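Local coordinates for Atg1 tMIT (Kluyveromyces marxianus, PDB 4P1N), which forms the tandem MIT region of a serine/threonine protein kinase required for autophagosome formation and for cytoplasm-to-vacuole transport, at residues 216-220 against 263-267; 19-24 against 221-225; 209-213 against 270-274. One frame throughout, in Å; residues are numbered along the deposited sequence.

Contact 1. Residues 216-220 against 263-267; sequences YATSL and IANRL
Tyr216 reaches from helix 209-227 across the flank of helix 250-273, and Arg266 crosses it there. The CB of Arg266 stands over one face of the phenol ring, displaced toward the rim, and its CG stands over the CZ-OH end of the same face, 3.2 Å from Tyr216 OH. It is therefore the aliphatic root of the arginine that touches the ring. The guanidinium is tilted 56° against the ring plane and has the phenol oxygen near its own plane, at its edge. With CG anti to the backbone N (chi1 -170°), further bends lay the aliphatic start of the chain over the phenol and lead the guanidinium on past the hydroxyl toward Glu203. Both polar ends are satisfied by this residue of helix 184-204: one carboxylate oxygen makes a salt bridge with Arg266 NH2, the other a hydrogen bond with Tyr216 OH.

One turn on, Leu220 and Ile263 lie alongside, pointing opposite ways. Leu220 CG sits 3.7 Å from Ile263 CG2, while Leu220 CD2 rests 3.8 Å from the backbone N of Ala264. The same Ile263 methyl approaches Tyr216 CD1 obliquely at 4.0 Å, filling the angle between the tyrosine and the leucine. Leu220 CD1 meets Leu267 CD2 at 4.0 Å; nearer the backbones, Tyr216 CB and Leu267 CB are 4.1 Å apart. Ser219 turns its hydroxyl to Ala192 O and Ser196 OG, again on helix 184-204, and a chain of another protein packs aromatic side chains on Tyr216 and Ile263.

The two segments run at 157° with axes 9.5 Å apart. This is the near-antiparallel pairing of neighbouring helices, joined by aliphatic side chains and one tyrosine, in the three-helix bundle of an MIT domain.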
ATOM      1  N   TYR B 216      16.646  -5.765  13.083  1.00 41.43           N
ATOM      2  CA  TYR B 216      17.208  -4.517  13.609  1.00 40.88           C
ATOM      3  C   TYR B 216      16.535  -3.303  12.954  1.00 39.13           C
ATOM      4  O   TYR B 216      16.221  -2.344  13.631  1.00 37.26           O
ATOM      5  CB  TYR B 216      18.701  -4.427  13.384  1.00 42.65           C
ATOM      6  CG  TYR B 216      19.541  -5.434  14.128  1.00 46.87           C
ATOM      7  CD1 TYR B 216      19.425  -5.585  15.500  1.00 46.62           C
ATOM      8  CD2 TYR B 216      20.497  -6.188  13.461  1.00 47.91           C
ATOM      9  CE1 TYR B 216      20.198  -6.482  16.182  1.00 48.27           C
ATOM     10  CE2 TYR B 216      21.295  -7.091  14.144  1.00 51.29           C
ATOM     11  CZ  TYR B 216      21.131  -7.240  15.501  1.00 51.58           C
ATOM     12  OH  TYR B 216      21.910  -8.128  16.189  1.00 51.03           O
ATOM     13  N   ALA B 217      16.347  -3.336  11.636  1.00 37.27           N
ATOM     14  CA  ALA B 217      15.778  -2.191  10.937  1.00 37.58           C
ATOM     15  C   ALA B 217      14.344  -1.946  11.465  1.00 36.75           C
ATOM     16  O   ALA B 217      13.903  -0.788  11.671  1.00 35.68           O
ATOM     17  CB  ALA B 217      15.782  -2.435   9.417  1.00 36.58           C
ATOM     18  N   THR B 218      13.636  -3.045  11.705  1.00 34.40           N
ATOM     19  CA  THR B 218      12.285  -2.968  12.276  1.00 36.62           C
ATOM     20  C   THR B 218      12.271  -2.303  13.643  1.00 36.26           C
ATOM     21  O   THR B 218      11.460  -1.389  13.857  1.00 36.31           O
ATOM     22  CB  THR B 218      11.613  -4.333  12.345  1.00 36.81           C
ATOM     23  OG1 THR B 218      11.568  -4.889  11.026  1.00 37.81           O
ATOM     24  CG2 THR B 218      10.197  -4.219  12.939  1.00 38.08           C
ATOM     25  N   SER B 219      13.178  -2.705  14.535  1.00 36.24           N
ATOM     26  CA  SER B 219      13.304  -2.051  15.843  1.00 37.34           C
ATOM     27  C   SER B 219      13.596  -0.585  15.719  1.00 37.16           C
ATOM     28  O   SER B 219      13.154   0.211  16.529  1.00 36.68           O
ATOM     29  CB  SER B 219      14.436  -2.632  16.665  1.00 41.20           C
ATOM     30  OG  SER B 219      14.211  -3.974  16.998  1.00 42.84           O
ATOM     31  N   LEU B 220      14.421  -0.220  14.746  1.00 37.20           N
ATOM     32  CA  LEU B 220      14.801   1.149  14.586  1.00 37.17           C
ATOM     33  C   LEU B 220      13.632   1.964  14.066  1.00 36.71           C
ATOM     34  O   LEU B 220      13.384   3.045  14.554  1.00 37.12           O
ATOM     35  CB  LEU B 220      15.969   1.280  13.612  1.00 40.08           C
ATOM     36  CG  LEU B 220      17.311   0.861  14.193  1.00 43.51           C
ATOM     37  CD1 LEU B 220      18.306   0.815  13.047  1.00 45.46           C
ATOM     38  CD2 LEU B 220      17.787   1.814  15.286  1.00 42.76           C
ATOM     39  N   ILE B 263      21.421   0.012  18.575  1.00 48.18           N
ATOM     40  CA  ILE B 263      20.825  -0.859  17.562  1.00 44.82           C
ATOM     41  C   ILE B 263      21.360  -0.496  16.184  1.00 44.53           C
ATOM     42  O   ILE B 263      21.737  -1.384  15.419  1.00 43.60           O
ATOM     43  CB  ILE B 263      19.288  -0.857  17.582  1.00 42.76           C
ATOM     44  CG1 ILE B 263      18.787  -1.454  18.892  1.00 45.28           C
ATOM     45  CG2 ILE B 263      18.736  -1.744  16.475  1.00 40.52           C
ATOM     46  CD1 ILE B 263      17.389  -1.017  19.276  1.00 45.42           C
ATOM     47  N   ALA B 264      21.421   0.792  15.865  1.00 45.69           N
ATOM     48  CA  ALA B 264      21.983   1.206  14.579  1.00 46.71           C
ATOM     49  C   ALA B 264      23.422   0.688  14.449  1.00 48.95           C
ATOM     50  O   ALA B 264      23.847   0.231  13.379  1.00 47.52           O
ATOM     51  CB  ALA B 264      21.969   2.718  14.434  1.00 47.57           C
ATOM     52  N   ASN B 265      24.165   0.747  15.537  1.00 52.49           N
ATOM     53  CA  ASN B 265      25.566   0.318  15.479  1.00 57.45           C
ATOM     54  C   ASN B 265      25.673  -1.191  15.308  1.00 55.01           C
ATOM     55  O   ASN B 265      26.507  -1.662  14.563  1.00 56.25           O
ATOM     56  CB  ASN B 265      26.360   0.854  16.667  1.00 60.45           C
ATOM     57  CG  ASN B 265      26.749   2.311  16.475  1.00 66.85           C
ATOM     58  OD1 ASN B 265      27.074   2.742  15.356  1.00 66.26           O
ATOM     59  ND2 ASN B 265      26.692   3.091  17.557  1.00 70.25           N
ATOM     60  N   ARG B 266      24.765  -1.930  15.925  1.00 53.26           N
ATOM     61  CA  ARG B 266      24.678  -3.365  15.712  1.00 54.65           C
ATOM     62  C   ARG B 266      24.372  -3.676  14.245  1.00 53.09           C
ATOM     63  O   ARG B 266      24.972  -4.569  13.650  1.00 52.44           O
ATOM     64  CB  ARG B 266      23.586  -3.926  16.608  1.00 56.29           C
ATOM     65  CG  ARG B 266      23.495  -5.425  16.709  1.00 58.72           C
ATOM     66  CD  ARG B 266      24.737  -6.056  17.311  1.00 63.06           C
ATOM     67  NE  ARG B 266      25.493  -6.729  16.263  1.00 65.86           N
ATOM     68  CZ  ARG B 266      26.817  -6.818  16.214  1.00 67.91           C
ATOM     69  NH1 ARG B 266      27.582  -6.273  17.159  1.00 69.10           N
ATOM     70  NH2 ARG B 266      27.370  -7.461  15.191  1.00 68.95           N
ATOM     71  N   LEU B 267      23.435  -2.930  13.667  1.00 50.08           N
ATOM     72  CA  LEU B 267      23.069  -3.120  12.273  1.00 48.88           C
ATOM     73  C   LEU B 267      24.253  -2.829  11.316  1.00 50.10           C
ATOM     74  O   LEU B 267      24.482  -3.571  10.357  1.00 48.92           O
ATOM     75  CB  LEU B 267      21.840  -2.275  11.931  1.00 45.77           C
ATOM     76  CG  LEU B 267      21.390  -2.254  10.474  1.00 44.93           C
ATOM     77  CD1 LEU B 267      21.095  -3.634   9.925  1.00 44.64           C
ATOM     78  CD2 LEU B 267      20.175  -1.375  10.314  1.00 43.22           C
TER

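Contact 2. Residues 19-24 against 221-225; sequences AKAFVM and WMLEI
Trp221 and Ala19 meet where the two MIT domains of the chain join: segments 19-24 and 221-225, of helix 10-33 in the first and helix 209-227 in the second, cross at 103°. The methyl of Ala19 sits over one face of the indole as a CH-pi contact, 3.9 Å from the centroid of the six-membered ring and close to its normal. Lys20 takes the edge: its chain, extended beyond CG, runs roughly perpendicular to the tryptophan side chain and brings CE to 3.8 Å from Trp221 CE3, near the ring plane. Lys20 NZ ends 4.5 Å from Glu224 OE2, too far for a salt bridge but near enough for a probable mutual attraction. A smaller alanine in place of Trp221 would probably leave the Ala19 methyl without its aromatic surface and the outer part of the Lys20 chain, at CE, without the ring edge it rests on.

Deeper in, Val23 CG1, anti to the backbone N (chi1 163°), faces Met222 CG, with 3.2 Å between them in the model. Met24 bends at its second and third torsions, which turns its CE back toward Ile225 CD1, also modelled 3.2 Å away; approaches this short are doubtful in detail. That same Ile225 methyl touches Lys20 CB at 4.1 Å.

Helix 184-204 backs this interface through Ile188, which touches both Met24 and Met222, and helix 95-129 closes on Ile225 with Ile115 and on Met24 with Lys111 and Ser112. Leu137 of the second subunit lies against Ala19 and Val23.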
ATOM      1  N   ALA B  19       7.242   2.832   5.692  1.00 29.91           N
ATOM      2  CA  ALA B  19       7.945   1.812   6.469  1.00 30.74           C
ATOM      3  C   ALA B  19       7.528   1.794   7.938  1.00 28.92           C
ATOM      4  O   ALA B  19       7.273   0.735   8.562  1.00 27.18           O
ATOM      5  CB  ALA B  19       9.441   2.019   6.344  1.00 31.47           C
ATOM      6  N   LYS B  20       7.459   2.978   8.498  1.00 30.27           N
ATOM      7  CA  LYS B  20       6.949   3.153   9.843  1.00 30.48           C
ATOM      8  C   LYS B  20       5.490   2.715  10.023  1.00 27.97           C
ATOM      9  O   LYS B  20       5.146   2.040  11.026  1.00 28.20           O
ATOM     10  CB  LYS B  20       7.081   4.629  10.241  1.00 32.81           C
ATOM     11  CG  LYS B  20       8.534   5.063  10.434  1.00 35.94           C
ATOM     12  CD  LYS B  20       8.710   6.579  10.530  1.00 40.21           C
ATOM     13  CE  LYS B  20      10.192   6.900  10.609  1.00 44.50           C
ATOM     14  NZ  LYS B  20      10.382   8.361  10.572  1.00 53.36           N
ATOM     15  N   ALA B  21       4.628   3.093   9.078  1.00 26.05           N
ATOM     16  CA  ALA B  21       3.219   2.677   9.148  1.00 26.15           C
ATOM     17  C   ALA B  21       3.139   1.171   9.044  1.00 24.00           C
ATOM     18  O   ALA B  21       2.473   0.495   9.839  1.00 26.22           O
ATOM     19  CB  ALA B  21       2.409   3.345   8.040  1.00 26.93           C
ATOM     20  N   PHE B  22       3.931   0.602   8.160  1.00 25.58           N
ATOM     21  CA  PHE B  22       3.877  -0.844   7.960  1.00 26.71           C
ATOM     22  C   PHE B  22       4.235  -1.613   9.220  1.00 27.04           C
ATOM     23  O   PHE B  22       3.588  -2.578   9.592  1.00 27.60           O
ATOM     24  CB  PHE B  22       4.827  -1.264   6.811  1.00 27.64           C
ATOM     25  CG  PHE B  22       4.846  -2.743   6.596  1.00 29.30           C
ATOM     26  CD1 PHE B  22       3.862  -3.350   5.826  1.00 30.55           C
ATOM     27  CD2 PHE B  22       5.784  -3.557   7.248  1.00 29.16           C
ATOM     28  CE1 PHE B  22       3.860  -4.725   5.634  1.00 30.39           C
ATOM     29  CE2 PHE B  22       5.806  -4.933   7.043  1.00 29.14           C
ATOM     30  CZ  PHE B  22       4.822  -5.535   6.274  1.00 30.02           C
ATOM     31  N   VAL B  23       5.322  -1.206   9.862  1.00 29.24           N
ATOM     32  CA  VAL B  23       5.800  -1.892  11.048  1.00 30.32           C
ATOM     33  C   VAL B  23       4.789  -1.784  12.206  1.00 28.55           C
ATOM     34  O   VAL B  23       4.547  -2.716  12.949  1.00 30.23           O
ATOM     35  CB  VAL B  23       7.204  -1.329  11.407  1.00 35.04           C
ATOM     36  CG1 VAL B  23       7.583  -1.660  12.797  1.00 40.66           C
ATOM     37  CG2 VAL B  23       8.247  -1.910  10.453  1.00 35.53           C
ATOM     38  N   MET B  24       4.148  -0.646  12.319  1.00 28.18           N
ATOM     39  CA  MET B  24       3.158  -0.438  13.346  1.00 28.93           C
ATOM     40  C   MET B  24       1.864  -1.228  13.014  1.00 27.82           C
ATOM     41  O   MET B  24       1.245  -1.876  13.871  1.00 28.44           O
ATOM     42  CB  MET B  24       2.927   1.079  13.489  1.00 30.24           C
ATOM     43  CG  MET B  24       2.318   1.495  14.811  1.00 37.86           C
ATOM     44  SD  MET B  24       3.327   1.027  16.233  1.00 36.98           S
ATOM     45  CE  MET B  24       4.863   1.575  15.718  1.00 35.12           C
ATOM     46  N   TRP B 221      12.910   1.448  13.072  1.00 36.21           N
ATOM     47  CA  TRP B 221      11.713   2.160  12.623  1.00 35.95           C
ATOM     48  C   TRP B 221      10.777   2.418  13.788  1.00 34.48           C
ATOM     49  O   TRP B 221      10.278   3.518  13.941  1.00 34.89           O
ATOM     50  CB  TRP B 221      10.958   1.399  11.562  1.00 34.69           C
ATOM     51  CG  TRP B 221      11.642   1.288  10.270  1.00 36.93           C
ATOM     52  CD1 TRP B 221      11.928   0.120   9.603  1.00 36.99           C
ATOM     53  CD2 TRP B 221      12.076   2.356   9.416  1.00 38.80           C
ATOM     54  NE1 TRP B 221      12.509   0.402   8.400  1.00 42.11           N
ATOM     55  CE2 TRP B 221      12.612   1.765   8.257  1.00 40.72           C
ATOM     56  CE3 TRP B 221      12.019   3.739   9.499  1.00 45.25           C
ATOM     57  CZ2 TRP B 221      13.104   2.500   7.214  1.00 46.91           C
ATOM     58  CZ3 TRP B 221      12.534   4.496   8.455  1.00 52.77           C
ATOM     59  CH2 TRP B 221      13.075   3.872   7.325  1.00 53.11           C
ATOM     60  N   MET B 222      10.582   1.408  14.629  1.00 36.27           N
ATOM     61  CA  MET B 222       9.675   1.507  15.794  1.00 35.23           C
ATOM     62  C   MET B 222      10.085   2.566  16.764  1.00 37.64           C
ATOM     63  O   MET B 222       9.269   3.393  17.148  1.00 38.36           O
ATOM     64  CB  MET B 222       9.560   0.173  16.522  1.00 35.62           C
ATOM     65  CG  MET B 222       8.858  -0.863  15.660  1.00 36.27           C
ATOM     66  SD  MET B 222       8.598  -2.429  16.521  1.00 40.48           S
ATOM     67  CE  MET B 222       7.369  -1.995  17.708  1.00 40.71           C
ATOM     68  N   LEU B 223      11.358   2.568  17.152  1.00 40.28           N
ATOM     69  CA  LEU B 223      11.856   3.548  18.100  1.00 41.26           C
ATOM     70  C   LEU B 223      11.922   4.955  17.529  1.00 42.37           C
ATOM     71  O   LEU B 223      11.798   5.940  18.281  1.00 42.93           O
ATOM     72  CB  LEU B 223      13.251   3.135  18.637  1.00 44.56           C
ATOM     73  CG  LEU B 223      13.330   1.869  19.468  1.00 43.82           C
ATOM     74  CD1 LEU B 223      14.783   1.514  19.780  1.00 49.32           C
ATOM     75  CD2 LEU B 223      12.541   2.039  20.747  1.00 43.57           C
ATOM     76  N   GLU B 224      12.159   5.090  16.230  1.00 42.11           N
ATOM     77  CA  GLU B 224      12.143   6.437  15.626  1.00 44.51           C
ATOM     78  C   GLU B 224      10.784   7.084  15.732  1.00 41.14           C
ATOM     79  O   GLU B 224      10.671   8.283  15.899  1.00 41.47           O
ATOM     80  CB  GLU B 224      12.590   6.421  14.173  1.00 49.26           C
ATOM     81  CG  GLU B 224      14.090   6.573  14.062  1.00 58.44           C
ATOM     82  CD  GLU B 224      14.653   5.945  12.819  1.00 62.92           C
ATOM     83  OE1 GLU B 224      15.760   5.387  12.929  1.00 68.33           O
ATOM     84  OE2 GLU B 224      13.993   6.007  11.754  1.00 67.93           O
ATOM     85  N   ILE B 225       9.738   6.266  15.682  1.00 39.64           N
ATOM     86  CA  ILE B 225       8.406   6.770  15.871  1.00 38.69           C
ATOM     87  C   ILE B 225       8.328   7.536  17.192  1.00 38.94           C
ATOM     88  O   ILE B 225       7.740   8.613  17.259  1.00 39.65           O
ATOM     89  CB  ILE B 225       7.377   5.626  15.796  1.00 39.28           C
ATOM     90  CG1 ILE B 225       7.276   5.151  14.353  1.00 39.39           C
ATOM     91  CG2 ILE B 225       6.010   6.084  16.301  1.00 38.71           C
ATOM     92  CD1 ILE B 225       6.647   3.777  14.225  1.00 41.79           C
TER

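Contact 3. Residues 209-213 against 270-274; sequences YNTCE and LKSKM
Tyr209 and Leu270 form the apolar half of a mixed contact, part apolar and part charged, that pairs the start of helix 209-227 with the end of helix 250-273, far from the centre of the chain. Leu270 CD2 stands over one face of the phenol, 3.9 Å from its centroid and 23° off the normal, in a CH-pi contact shifted toward the rim, and is nearest to Tyr209 CD1 at 3.5 Å. The other methyl, Leu270 CD1, lies 4.0 Å from both Cys212 CB and Glu213 CB.

In the three-helix MIT bundle this is one end of an antiparallel helix pair, and helix 184-204 approaches from beside it: Glu203 touches Cys212 and Leu270 and makes a salt bridge with Lys273. Lys273 passes nearly square to the tyrosine side chain, and its CE lies 3.6 Å from Tyr209 OH on the way to that carboxylate.

The charged half belongs to Glu213 and Lys271. The glutamate chain is extended, whereas the lysine bends at chi2 and chi3 and so carries NZ back across to donate a 2.8 Å hydrogen bond to Glu213 OE2, on the syn side and 32° out of the carboxylate plane. Glu213 OE1 instead faces Met274 SD at 3.6 Å. Met274 places CG between its backbone N and carbonyl carbon (chi1 73°), a crowded position, and runs counter to Tyr209 until its CE lies 3.8 Å from Tyr209 CB. Asn210, the neighbour of Tyr209, brings ND2 to 3.9 Å from Met274 SD and also packs on Asn134 of the second subunit.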
ATOM      1  N   TYR B 209      21.573 -13.841   8.034  1.00 61.01           N
ATOM      2  CA  TYR B 209      21.895 -12.430   8.201  1.00 61.04           C
ATOM      3  C   TYR B 209      20.818 -11.459   7.742  1.00 56.24           C
ATOM      4  O   TYR B 209      20.633 -10.419   8.359  1.00 52.99           O
ATOM      5  CB  TYR B 209      23.237 -12.096   7.527  1.00 64.86           C
ATOM      6  CG  TYR B 209      24.423 -12.568   8.333  1.00 72.05           C
ATOM      7  CD1 TYR B 209      24.300 -12.868   9.703  1.00 76.41           C
ATOM      8  CD2 TYR B 209      25.663 -12.732   7.747  1.00 77.71           C
ATOM      9  CE1 TYR B 209      25.384 -13.310  10.444  1.00 80.17           C
ATOM     10  CE2 TYR B 209      26.754 -13.167   8.491  1.00 82.06           C
ATOM     11  CZ  TYR B 209      26.606 -13.448   9.839  1.00 80.38           C
ATOM     12  OH  TYR B 209      27.674 -13.882  10.591  1.00 87.39           O
ATOM     13  N   ASN B 210      20.127 -11.782   6.657  1.00 55.81           N
ATOM     14  CA  ASN B 210      19.061 -10.931   6.171  1.00 55.71           C
ATOM     15  C   ASN B 210      17.973 -10.823   7.216  1.00 54.56           C
ATOM     16  O   ASN B 210      17.466  -9.727   7.477  1.00 49.77           O
ATOM     17  CB  ASN B 210      18.485 -11.478   4.871  1.00 60.18           C
ATOM     18  CG  ASN B 210      19.480 -11.448   3.731  1.00 64.11           C
ATOM     19  OD1 ASN B 210      19.189 -11.928   2.643  1.00 72.02           O
ATOM     20  ND2 ASN B 210      20.655 -10.888   3.968  1.00 69.79           N
ATOM     21  N   THR B 211      17.656 -11.963   7.834  1.00 54.42           N
ATOM     22  CA  THR B 211      16.624 -12.028   8.873  1.00 54.43           C
ATOM     23  C   THR B 211      17.009 -11.086   9.993  1.00 50.74           C
ATOM     24  O   THR B 211      16.206 -10.270  10.421  1.00 50.29           O
ATOM     25  CB  THR B 211      16.458 -13.486   9.383  1.00 56.16           C
ATOM     26  OG1 THR B 211      16.076 -14.316   8.281  1.00 59.49           O
ATOM     27  CG2 THR B 211      15.421 -13.599  10.458  1.00 55.31           C
ATOM     28  N   CYS B 212      18.268 -11.163  10.417  1.00 50.33           N
ATOM     29  CA  CYS B 212      18.780 -10.287  11.464  1.00 49.68           C
ATOM     30  C   CYS B 212      18.727  -8.817  11.069  1.00 48.67           C
ATOM     31  O   CYS B 212      18.374  -7.986  11.901  1.00 47.47           O
ATOM     32  CB  CYS B 212      20.210 -10.643  11.812  1.00 52.66           C
ATOM     33  SG  CYS B 212      20.395 -12.306  12.443  1.00 59.75           S
ATOM     34  N   GLU B 213      19.046  -8.524   9.803  1.00 47.55           N
ATOM     35  CA  GLU B 213      19.090  -7.147   9.298  1.00 49.96           C
ATOM     36  C   GLU B 213      17.727  -6.492   9.330  1.00 46.80           C
ATOM     37  O   GLU B 213      17.581  -5.350   9.742  1.00 44.22           O
ATOM     38  CB  GLU B 213      19.623  -7.086   7.855  1.00 53.28           C
ATOM     39  CG  GLU B 213      19.441  -5.708   7.198  1.00 58.01           C
ATOM     40  CD  GLU B 213      20.180  -5.526   5.868  1.00 64.02           C
ATOM     41  OE1 GLU B 213      20.681  -6.528   5.313  1.00 65.25           O
ATOM     42  OE2 GLU B 213      20.245  -4.364   5.378  1.00 68.62           O
ATOM     43  N   LEU B 270      26.778  -5.688  11.550  1.00 55.16           N
ATOM     44  CA  LEU B 270      26.232  -6.803  10.808  1.00 56.41           C
ATOM     45  C   LEU B 270      26.381  -6.604   9.292  1.00 55.16           C
ATOM     46  O   LEU B 270      26.739  -7.525   8.565  1.00 54.96           O
ATOM     47  CB  LEU B 270      24.768  -6.973  11.161  1.00 55.63           C
ATOM     48  CG  LEU B 270      24.064  -8.308  10.941  1.00 58.60           C
ATOM     49  CD1 LEU B 270      22.801  -8.071  10.113  1.00 58.21           C
ATOM     50  CD2 LEU B 270      24.903  -9.435  10.352  1.00 60.04           C
ATOM     51  N   LYS B 271      26.104  -5.409   8.809  1.00 56.56           N
ATOM     52  CA  LYS B 271      26.249  -5.134   7.365  1.00 61.16           C
ATOM     53  C   LYS B 271      27.682  -5.292   6.878  1.00 62.88           C
ATOM     54  O   LYS B 271      27.915  -5.744   5.746  1.00 64.38           O
ATOM     55  CB  LYS B 271      25.750  -3.738   7.045  1.00 61.46           C
ATOM     56  CG  LYS B 271      24.263  -3.624   7.335  1.00 63.15           C
ATOM     57  CD  LYS B 271      23.414  -3.583   6.088  1.00 65.46           C
ATOM     58  CE  LYS B 271      23.097  -2.156   5.672  1.00 69.04           C
ATOM     59  NZ  LYS B 271      21.815  -2.144   4.899  1.00 71.96           N
ATOM     60  N   SER B 272      28.631  -4.931   7.737  1.00 62.80           N
ATOM     61  CA  SER B 272      30.043  -5.091   7.426  1.00 68.69           C
ATOM     62  C   SER B 272      30.390  -6.544   7.207  1.00 69.88           C
ATOM     63  O   SER B 272      31.102  -6.869   6.267  1.00 70.73           O
ATOM     64  CB  SER B 272      30.917  -4.544   8.552  1.00 70.48           C
ATOM     65  OG  SER B 272      30.490  -3.254   8.916  1.00 70.94           O
ATOM     66  N   LYS B 273      29.894  -7.404   8.090  1.00 71.89           N
ATOM     67  CA  LYS B 273      30.114  -8.846   7.989  1.00 76.57           C
ATOM     68  C   LYS B 273      29.506  -9.484   6.736  1.00 74.93           C
ATOM     69  O   LYS B 273      30.071 -10.431   6.215  1.00 75.57           O
ATOM     70  CB  LYS B 273      29.584  -9.567   9.237  1.00 78.73           C
ATOM     71  CG  LYS B 273      30.407  -9.303  10.490  1.00 82.83           C
ATOM     72  CD  LYS B 273      29.584  -9.467  11.763  1.00 84.93           C
ATOM     73  CE  LYS B 273      29.190 -10.915  12.003  1.00 86.61           C
ATOM     74  NZ  LYS B 273      28.200 -11.029  13.106  1.00 85.70           N
ATOM     75  N   MET B 274      28.366  -8.998   6.248  1.00 76.52           N
ATOM     76  CA  MET B 274      27.754  -9.622   5.059  1.00 79.44           C
ATOM     77  C   MET B 274      28.218  -9.039   3.698  1.00 80.94           C
ATOM     78  O   MET B 274      27.740  -9.468   2.645  1.00 82.40           O
ATOM     79  CB  MET B 274      26.212  -9.711   5.192  1.00 79.87           C
ATOM     80  CG  MET B 274      25.382  -8.437   5.073  1.00 85.11           C
ATOM     81  SD  MET B 274      23.590  -8.729   5.313  1.00 91.91           S
ATOM     82  CE  MET B 274      23.430  -8.379   7.048  1.00 83.11           C
TER

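Contacts 1 and 3 join the same two helices, 209-227 and 250-273, at successive levels about 10 Å apart between centres, with Leu267 packing on Glu213 where they meet. Contact 2 takes the far end of helix 209-227 to helix 10-33, joining the two MIT domains near the centre of the chain. It is buried and chiefly apolar; contact 1 is partly buried, with polar ends tied to helix 184-204; contact 3, farthest out, adds a salt bridge between its own segments. Arg266 of contact 1 and Lys273 of contact 3 share Glu203. Thr218 meets Val23, and Ile263 meets Leu223, where contacts 1 and 2 adjoin.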